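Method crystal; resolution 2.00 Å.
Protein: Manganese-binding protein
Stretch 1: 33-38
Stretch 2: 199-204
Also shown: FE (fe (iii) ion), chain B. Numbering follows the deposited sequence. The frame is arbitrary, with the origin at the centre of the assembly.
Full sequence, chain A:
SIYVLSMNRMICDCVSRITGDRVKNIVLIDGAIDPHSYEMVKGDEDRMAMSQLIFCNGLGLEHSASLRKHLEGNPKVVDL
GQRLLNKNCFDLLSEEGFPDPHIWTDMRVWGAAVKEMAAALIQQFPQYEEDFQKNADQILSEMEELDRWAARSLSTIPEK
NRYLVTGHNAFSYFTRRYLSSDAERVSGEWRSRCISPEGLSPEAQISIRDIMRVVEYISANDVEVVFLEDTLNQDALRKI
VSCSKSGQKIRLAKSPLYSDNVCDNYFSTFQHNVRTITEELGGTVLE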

# COMPACT_ATOMS: atom_id res chain seq x y z
N ILE A 33 -9.22 1.03 10.59
CA ILE A 33 -8.29 0.53 11.60
C ILE A 33 -6.88 0.40 11.02
O ILE A 33 -6.69 0.03 9.86
N ASP A 34 -5.90 0.75 11.85
CA ASP A 34 -4.48 0.62 11.55
C ASP A 34 -4.09 -0.85 11.45
O ASP A 34 -4.07 -1.55 12.47
N PRO A 35 -3.74 -1.35 10.26
CA PRO A 35 -3.35 -2.76 10.15
C PRO A 35 -2.04 -3.06 10.85
O PRO A 35 -1.86 -4.19 11.32
N HIS A 36 -1.13 -2.09 10.93
CA HIS A 36 0.18 -2.32 11.53
C HIS A 36 0.07 -2.87 12.94
O HIS A 36 0.86 -3.72 13.35
N SER A 37 -0.89 -2.36 13.71
CA SER A 37 -1.00 -2.69 15.13
C SER A 37 -2.27 -3.48 15.42
O SER A 37 -2.70 -3.54 16.58
N TYR A 38 -2.86 -4.09 14.39
CA TYR A 38 -4.08 -4.85 14.59
C TYR A 38 -3.82 -5.99 15.55
O TYR A 38 -2.86 -6.75 15.39
N GLY A 199 6.93 7.58 10.63
CA GLY A 199 7.67 6.57 9.89
C GLY A 199 6.79 5.52 9.25
O GLY A 199 5.67 5.80 8.81
N LEU A 200 7.22 4.26 9.21
CA LEU A 200 6.45 3.17 8.54
C LEU A 200 5.15 2.75 9.27
O LEU A 200 4.26 2.27 8.61
N SER A 201 5.05 3.01 10.56
CA SER A 201 4.08 2.61 11.56
C SER A 201 3.47 3.84 12.22
O SER A 201 4.21 4.76 12.62
N PRO A 202 2.24 3.91 12.16
CA PRO A 202 1.61 5.03 12.89
C PRO A 202 1.82 4.98 14.39
O PRO A 202 1.59 5.99 15.06
N GLU A 203 2.25 3.84 14.95
CA GLU A 203 2.33 3.71 16.40
C GLU A 203 3.50 4.48 17.02
O GLU A 203 3.46 4.75 18.23
N ALA A 204 4.51 4.84 16.23
CA ALA A 204 5.65 5.58 16.77
C ALA A 204 5.24 7.01 17.16
O ALA A 204 4.33 7.60 16.57

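No hydrogen bond or salt bridge joins the two stretches, although polar atoms line much of the contact and an iron(III) ion sits beside it. The segments, at least 164 residues apart in sequence wherever they touch, meet by close packing and bury 236 Å² between them, summed over both sides.

His 36 is the centre of this packing. Its side chain points toward the second stretch with chi1 in the m well (-65°) and chi2 at -88°, an orientation that places NE2 2.1 Å from FE; four further atoms from elsewhere in the structure complete the ligand set. Because NE2 spends its lone pair on the metal, it has no hydrogen to share with the carbonyl of Leu 200, and the 3.3 Å between His 36 NE2 and Leu 200 O is a close approach without a hydrogen bond. The same oxygen lies still nearer the ring carbon, with His 36 CE1 to Leu 200 O at 3.0 Å. Ser 201 covers one face of the imidazole through its CA, while its side chain, with the CA-to-CB bond sideways and chi1 m, leaves OG 3.9 Å from His 36 ND1. Pro 202 approaches the ring obliquely, with its CD 3.4 Å from His 36 CD2.

Pro 202 points toward the first stretch and, with its C-gamma exo pucker, also reaches Asp 34, whose OD1 lies 3.6 Å from Pro 202 CG. The carboxylate finds its polar partners within its own segment. Asp 34, a t rotamer, accepts a hydrogen bond from His 36 N at OD1 (3.1 Å), while its OD2 receives Ser 37 OG at 2.6 Å and, weakly, Ser 37 N at 3.3 Å. The bonds from His 36 N and Ser 37 N tie the aspartate to the backbone at and after the metal-binding histidine; the third comes from the Ser 37 hydroxyl. A backbone bond from Tyr 38 N to Pro 35 O (3.2 Å) further closes this segment.

Toward the more exposed side, Ser 37 and Glu 203 point toward each other's stretches. Ser 37 adopts the p rotamer; its hydroxyl bonds to Asp 34, and the closest approach to the glutamate is through carbon: Ser 37 CB lies 3.5 Å from Glu 203 OE1. Glu 203 arrives there with chi1 between wells at -148° and chi2 t. It belongs to the type I turn running from Ser 201 to Ala 204. Leu 200, by contrast, has its CA-to-CB bond sideways, with rotamers m and t; its side chain's nearest approach, from Leu 200 CB to His 36 CE1, is 5.3 Å, and it contributes through its carbonyl.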

# COMPACT_ATOMS: atom_id res chain seq x y z
CB ILE A 33 -8.76 -0.81 12.23
CG1 ILE A 33 -10.19 -0.68 12.77
CG2 ILE A 33 -7.79 -1.22 13.37
CD1 ILE A 33 -11.27 -1.22 11.92
CB ASP A 34 -3.66 1.31 12.64
CG ASP A 34 -2.19 0.98 12.56
OD1 ASP A 34 -1.69 0.87 11.42
OD2 ASP A 34 -1.53 0.83 13.62
CB PRO A 35 -3.23 -2.97 8.63
CG PRO A 35 -2.83 -1.59 8.11
CD PRO A 35 -3.54 -0.60 9.00
CB HIS A 36 0.99 -1.02 11.56
CG HIS A 36 1.33 -0.48 10.21
ND1 HIS A 36 2.47 -0.85 9.53
CD2 HIS A 36 0.71 0.43 9.43
CE1 HIS A 36 2.52 -0.20 8.38
NE2 HIS A 36 1.46 0.58 8.29
CB SER A 37 -0.96 -1.42 15.97
OG SER A 37 -2.12 -0.65 15.73
CB TYR A 38 -4.59 -5.40 13.26
CG TYR A 38 -5.92 -6.10 13.37
CD1 TYR A 38 -7.10 -5.38 13.45
CD2 TYR A 38 -6.00 -7.49 13.39
CE1 TYR A 38 -8.32 -6.01 13.53
CE2 TYR A 38 -7.22 -8.13 13.48
CZ TYR A 38 -8.37 -7.39 13.56
OH TYR A 38 -9.60 -8.02 13.64
CB LEU A 200 7.37 1.95 8.37
CG LEU A 200 8.52 2.09 7.39
CD1 LEU A 200 9.42 0.87 7.42
CD2 LEU A 200 8.05 2.33 5.98
CB SER A 201 4.73 1.70 12.62
OG SER A 201 5.15 0.48 12.05
CB PRO A 202 0.12 4.89 12.54
CG PRO A 202 0.08 4.05 11.31
CD PRO A 202 1.26 3.13 11.38
CB GLU A 203 2.43 2.22 16.79
CG GLU A 203 1.76 1.88 18.12
CD GLU A 203 1.55 0.38 18.31
OE1 GLU A 203 2.07 -0.41 17.49
OE2 GLU A 203 0.85 -0.01 19.27
CB ALA A 204 6.79 5.62 15.76
FE FE B . 1.25 2.01 6.83